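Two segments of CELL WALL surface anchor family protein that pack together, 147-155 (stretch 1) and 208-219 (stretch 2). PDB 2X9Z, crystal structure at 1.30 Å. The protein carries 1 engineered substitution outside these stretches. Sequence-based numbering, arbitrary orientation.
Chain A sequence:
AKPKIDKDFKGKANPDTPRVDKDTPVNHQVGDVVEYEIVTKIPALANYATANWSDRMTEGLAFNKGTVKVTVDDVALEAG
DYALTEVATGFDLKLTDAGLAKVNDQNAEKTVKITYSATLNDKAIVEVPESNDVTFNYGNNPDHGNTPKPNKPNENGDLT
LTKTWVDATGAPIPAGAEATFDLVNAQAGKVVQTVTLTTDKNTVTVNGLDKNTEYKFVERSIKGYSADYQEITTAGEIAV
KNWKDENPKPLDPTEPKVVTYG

Stretch 1, residues 147-155: TPKPNKPNE
Stretch 2, residues 208-219: GLDKNTEYKFVE

Stretch 1 is an extended segment without regular secondary structure, and it runs antiparallel to stretch 2, whose residues 215-219 form a strand. The register sets Pro150 beside Lys216 (CA-CA 4.7 Å), Lys152 beside Glu214 (CA-CA 4.5 Å) and Pro153 beside Lys211 (CA-CA 5.1 Å). A single antiparallel bridge joins the backbones: Asn151 N donates to Tyr215 O at 2.9 Å, and Tyr215 N donates to Asn151 O at 2.8 Å, nearly linear at 177°. Proline has no amide hydrogen to give, so of the residues from Pro148 to Pro153 the three prolines cannot extend this ladder as donors. Asn151, extended at -149/153, can. CA-H...O contacts flank the bridge: Pro150 CA lies 3.2 Å from Tyr215 O, and Lys152 CA lies 3.5 Å from Thr213 O.

Pro153 has the most surface covered, 83 Å² of the 621 Å² summed over both sides. Its CA-to-CB bond points toward stretch 2, and its ring, C-gamma exo, is rigid and apolar: Pro153 CG meets Leu209 CB at 3.5 Å and Tyr215 CE2 at 3.7 Å, while Pro153 CD rests 3.3 Å from both Asp210 O and Thr213 O. Tyr215 has chi1 m and chi2 -94°, and its hydroxyl accepts from Asp210 N (Asp210 N to Tyr215 OH 3.1 Å).

That hydrogen bond adjoins the type I turn from Asp210 to Thr213, closed by Thr213 N to Asp210 O at 3.0 Å. Asp210, chi1 t, suits the first position because its carboxylate reaches forward: Asp210 OD1 accepts from Asn212 N at 2.9 Å and Asp210 OD2 from Thr213 OG1 at 2.6 Å. Lys211, at -64/-15, has 68 Å² covered although its side chain is modelled only to CB; Lys211 CB lies 3.8 Å from Asn154 O. A water donates to both Lys211 O (2.8 Å) and Pro153 O (2.7 Å), linking two carbonyls that could not bond each other.

Lys152 has 65 Å² covered, with chi1 m and the rest t. It packs over the turn and the residue after it: Lys152 CD lies 3.6 Å from Lys211 O and Lys152 CG 3.9 Å from Glu214 CG. Lys152 NZ donates to a water at 3.0 Å, whose oxygen lies 2.8 Å from Asn212 OD1, to which it donates. A lysine thus combines an apolar stem with a charged end, which also bonds elsewhere in the structure.

Beyond the bridge, Pro148 points toward stretch 2, Pro148 CB 4.0 Å from Lys216 CB and Pro148 CG 4.4 Å from Val218 CG2. Lys216, chi1 p and then t throughout, offers its base to this proline while its end leads away.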

# COMPACT_ATOMS: atom_id res chain seq x y z
N THR A 147 0.97 2.45 3.07
CA THR A 147 -0.03 1.45 2.73
C THR A 147 -0.37 0.58 3.95
O THR A 147 0.45 0.40 4.85
CB THR A 147 0.44 0.59 1.53
OG1 THR A 147 -0.69 -0.01 0.89
CG2 THR A 147 1.45 -0.49 1.95
N PRO A 148 -1.60 0.03 4.00
CA PRO A 148 -1.94 -0.87 5.12
C PRO A 148 -0.98 -2.06 5.27
O PRO A 148 -0.48 -2.61 4.27
CB PRO A 148 -3.36 -1.34 4.77
CG PRO A 148 -3.93 -0.18 4.02
CD PRO A 148 -2.79 0.34 3.18
N LYS A 149 -0.72 -2.46 6.51
CA LYS A 149 0.04 -3.67 6.81
C LYS A 149 -0.97 -4.75 7.23
O LYS A 149 -1.64 -4.60 8.26
CB LYS A 149 1.03 -3.43 7.95
CG LYS A 149 2.30 -2.65 7.58
CD LYS A 149 2.01 -1.16 7.33
CE LYS A 149 3.20 -0.41 6.75
NZ LYS A 149 2.80 0.99 6.41
N PRO A 150 -1.09 -5.84 6.45
CA PRO A 150 -2.06 -6.87 6.82
C PRO A 150 -1.71 -7.56 8.14
O PRO A 150 -0.54 -7.66 8.50
CB PRO A 150 -1.98 -7.87 5.67
CG PRO A 150 -1.39 -7.13 4.54
CD PRO A 150 -0.46 -6.11 5.15
N ASN A 151 -2.73 -8.02 8.86
CA ASN A 151 -2.53 -8.74 10.11
C ASN A 151 -3.62 -9.77 10.33
O ASN A 151 -4.74 -9.62 9.84
CB ASN A 151 -2.50 -7.77 11.30
CG ASN A 151 -1.81 -8.35 12.53
OD1 ASN A 151 -1.22 -9.43 12.49
ND2 ASN A 151 -1.88 -7.62 13.65
N LYS A 152 -3.28 -10.82 11.07
CA LYS A 152 -4.28 -11.78 11.50
C LYS A 152 -4.94 -11.28 12.78
O LYS A 152 -4.36 -10.46 13.50
CB LYS A 152 -3.61 -13.14 11.74
CG LYS A 152 -3.12 -13.80 10.47
CD LYS A 152 -2.41 -15.11 10.75
CE LYS A 152 -1.82 -15.66 9.46
NZ LYS A 152 -1.04 -16.90 9.69
N PRO A 153 -6.16 -11.76 13.06
CA PRO A 153 -6.76 -11.50 14.37
C PRO A 153 -5.98 -12.25 15.43
O PRO A 153 -5.11 -13.05 15.09
CB PRO A 153 -8.17 -12.11 14.24
CG PRO A 153 -8.37 -12.37 12.78
CD PRO A 153 -7.01 -12.60 12.21
N ASN A 154 -6.28 -12.01 16.70
CA ASN A 154 -5.71 -12.85 17.75
C ASN A 154 -6.41 -14.20 17.80
O ASN A 154 -7.33 -14.45 17.02
CB ASN A 154 -5.73 -12.14 19.12
CG ASN A 154 -7.13 -11.81 19.60
OD1 ASN A 154 -8.09 -12.49 19.28
ND2 ASN A 154 -7.24 -10.74 20.38
N GLU A 155 -5.97 -15.06 18.71
CA GLU A 155 -6.52 -16.42 18.79
C GLU A 155 -8.03 -16.45 19.03
O GLU A 155 -8.69 -17.45 18.73
CB GLU A 155 -5.80 -17.24 19.87
CG GLU A 155 -4.33 -17.50 19.58
CD GLU A 155 -3.84 -18.78 20.23
OE1 GLU A 155 -4.67 -19.64 20.57
OE2 GLU A 155 -2.61 -18.92 20.39
N GLY A 208 -15.08 -12.05 15.88
CA GLY A 208 -15.60 -13.15 15.09
C GLY A 208 -14.90 -13.40 13.77
O GLY A 208 -15.49 -13.96 12.85
N LEU A 209 -13.63 -13.00 13.69
CA LEU A 209 -12.84 -13.15 12.47
C LEU A 209 -12.13 -14.50 12.42
O LEU A 209 -12.07 -15.23 13.41
CB LEU A 209 -11.83 -12.00 12.35
CG LEU A 209 -12.45 -10.61 12.24
CD1 LEU A 209 -11.41 -9.52 12.46
CD2 LEU A 209 -13.13 -10.45 10.90
N ASP A 210 -11.60 -14.84 11.24
CA ASP A 210 -10.87 -16.09 11.06
C ASP A 210 -9.42 -15.88 11.48
O ASP A 210 -8.70 -15.08 10.88
CB ASP A 210 -10.96 -16.54 9.60
CG ASP A 210 -10.09 -17.75 9.30
OD1 ASP A 210 -9.52 -18.35 10.24
OD2 ASP A 210 -9.97 -18.10 8.11
N LYS A 211 -8.99 -16.59 12.51
CA LYS A 211 -7.66 -16.38 13.08
C LYS A 211 -6.53 -16.71 12.11
O LYS A 211 -5.39 -16.32 12.33
CB LYS A 211 -7.49 -17.18 14.37
N ASN A 212 -6.87 -17.42 11.03
CA ASN A 212 -5.88 -17.82 10.03
C ASN A 212 -5.91 -16.96 8.76
O ASN A 212 -5.23 -17.27 7.78
CB ASN A 212 -6.06 -19.29 9.66
CG ASN A 212 -5.84 -20.21 10.85
OD1 ASN A 212 -4.84 -20.10 11.55
ND2 ASN A 212 -6.79 -21.11 11.07
N THR A 213 -6.70 -15.90 8.78
CA THR A 213 -6.83 -15.03 7.62
C THR A 213 -6.19 -13.68 7.92
O THR A 213 -6.33 -13.16 9.02
CB THR A 213 -8.31 -14.85 7.23
OG1 THR A 213 -8.86 -16.11 6.83
CG2 THR A 213 -8.46 -13.88 6.07
N GLU A 214 -5.48 -13.12 6.94
CA GLU A 214 -4.95 -11.76 7.09
C GLU A 214 -5.94 -10.73 6.60
O GLU A 214 -6.51 -10.89 5.52
CB GLU A 214 -3.64 -11.62 6.31
CG GLU A 214 -2.48 -12.32 6.96
CD GLU A 214 -1.20 -12.08 6.21
OE1 GLU A 214 -1.00 -12.71 5.16
OE2 GLU A 214 -0.40 -11.24 6.66
N TYR A 215 -6.13 -9.68 7.39
CA TYR A 215 -7.04 -8.60 7.05
C TYR A 215 -6.30 -7.27 7.09
O TYR A 215 -5.18 -7.18 7.59
CB TYR A 215 -8.18 -8.51 8.06
CG TYR A 215 -9.02 -9.77 8.21
CD1 TYR A 215 -10.19 -9.94 7.48
CD2 TYR A 215 -8.65 -10.76 9.10
CE1 TYR A 215 -10.96 -11.08 7.63
CE2 TYR A 215 -9.41 -11.91 9.25
CZ TYR A 215 -10.57 -12.06 8.51
OH TYR A 215 -11.33 -13.19 8.67
N LYS A 216 -6.93 -6.23 6.56
CA LYS A 216 -6.36 -4.89 6.61
C LYS A 216 -7.49 -3.90 6.85
O LYS A 216 -8.57 -4.03 6.27
CB LYS A 216 -5.62 -4.57 5.31
CG LYS A 216 -6.47 -4.71 4.04
CD LYS A 216 -5.65 -4.51 2.75
CE LYS A 216 -6.54 -4.58 1.52
NZ LYS A 216 -5.78 -4.51 0.24
N PHE A 217 -7.26 -2.91 7.72
CA PHE A 217 -8.17 -1.78 7.84
C PHE A 217 -7.74 -0.74 6.82
O PHE A 217 -6.62 -0.22 6.89
CB PHE A 217 -8.13 -1.13 9.23
CG PHE A 217 -8.77 -1.94 10.32
CD1 PHE A 217 -10.16 -1.97 10.47
CD2 PHE A 217 -7.99 -2.63 11.23
CE1 PHE A 217 -10.75 -2.70 11.49
CE2 PHE A 217 -8.57 -3.36 12.26
CZ PHE A 217 -9.95 -3.40 12.39
N VAL A 218 -8.62 -0.41 5.88
CA VAL A 218 -8.32 0.62 4.89
C VAL A 218 -9.11 1.88 5.26
O VAL A 218 -10.34 1.88 5.24
CB VAL A 218 -8.68 0.16 3.45
CG1 VAL A 218 -8.21 1.19 2.44
CG2 VAL A 218 -8.07 -1.21 3.15
N GLU A 219 -8.40 2.94 5.63
CA GLU A 219 -9.06 4.18 6.02
C GLU A 219 -9.76 4.82 4.82
O GLU A 219 -9.14 5.04 3.78
CB GLU A 219 -8.02 5.14 6.59
CG GLU A 219 -8.60 6.42 7.16
CD GLU A 219 -7.55 7.24 7.88
OE1 GLU A 219 -6.99 6.73 8.88
OE2 GLU A 219 -7.28 8.38 7.46
O HOH W 1 -2.32 -18.96 11.38
O HOH W 2 -3.97 -15.50 14.59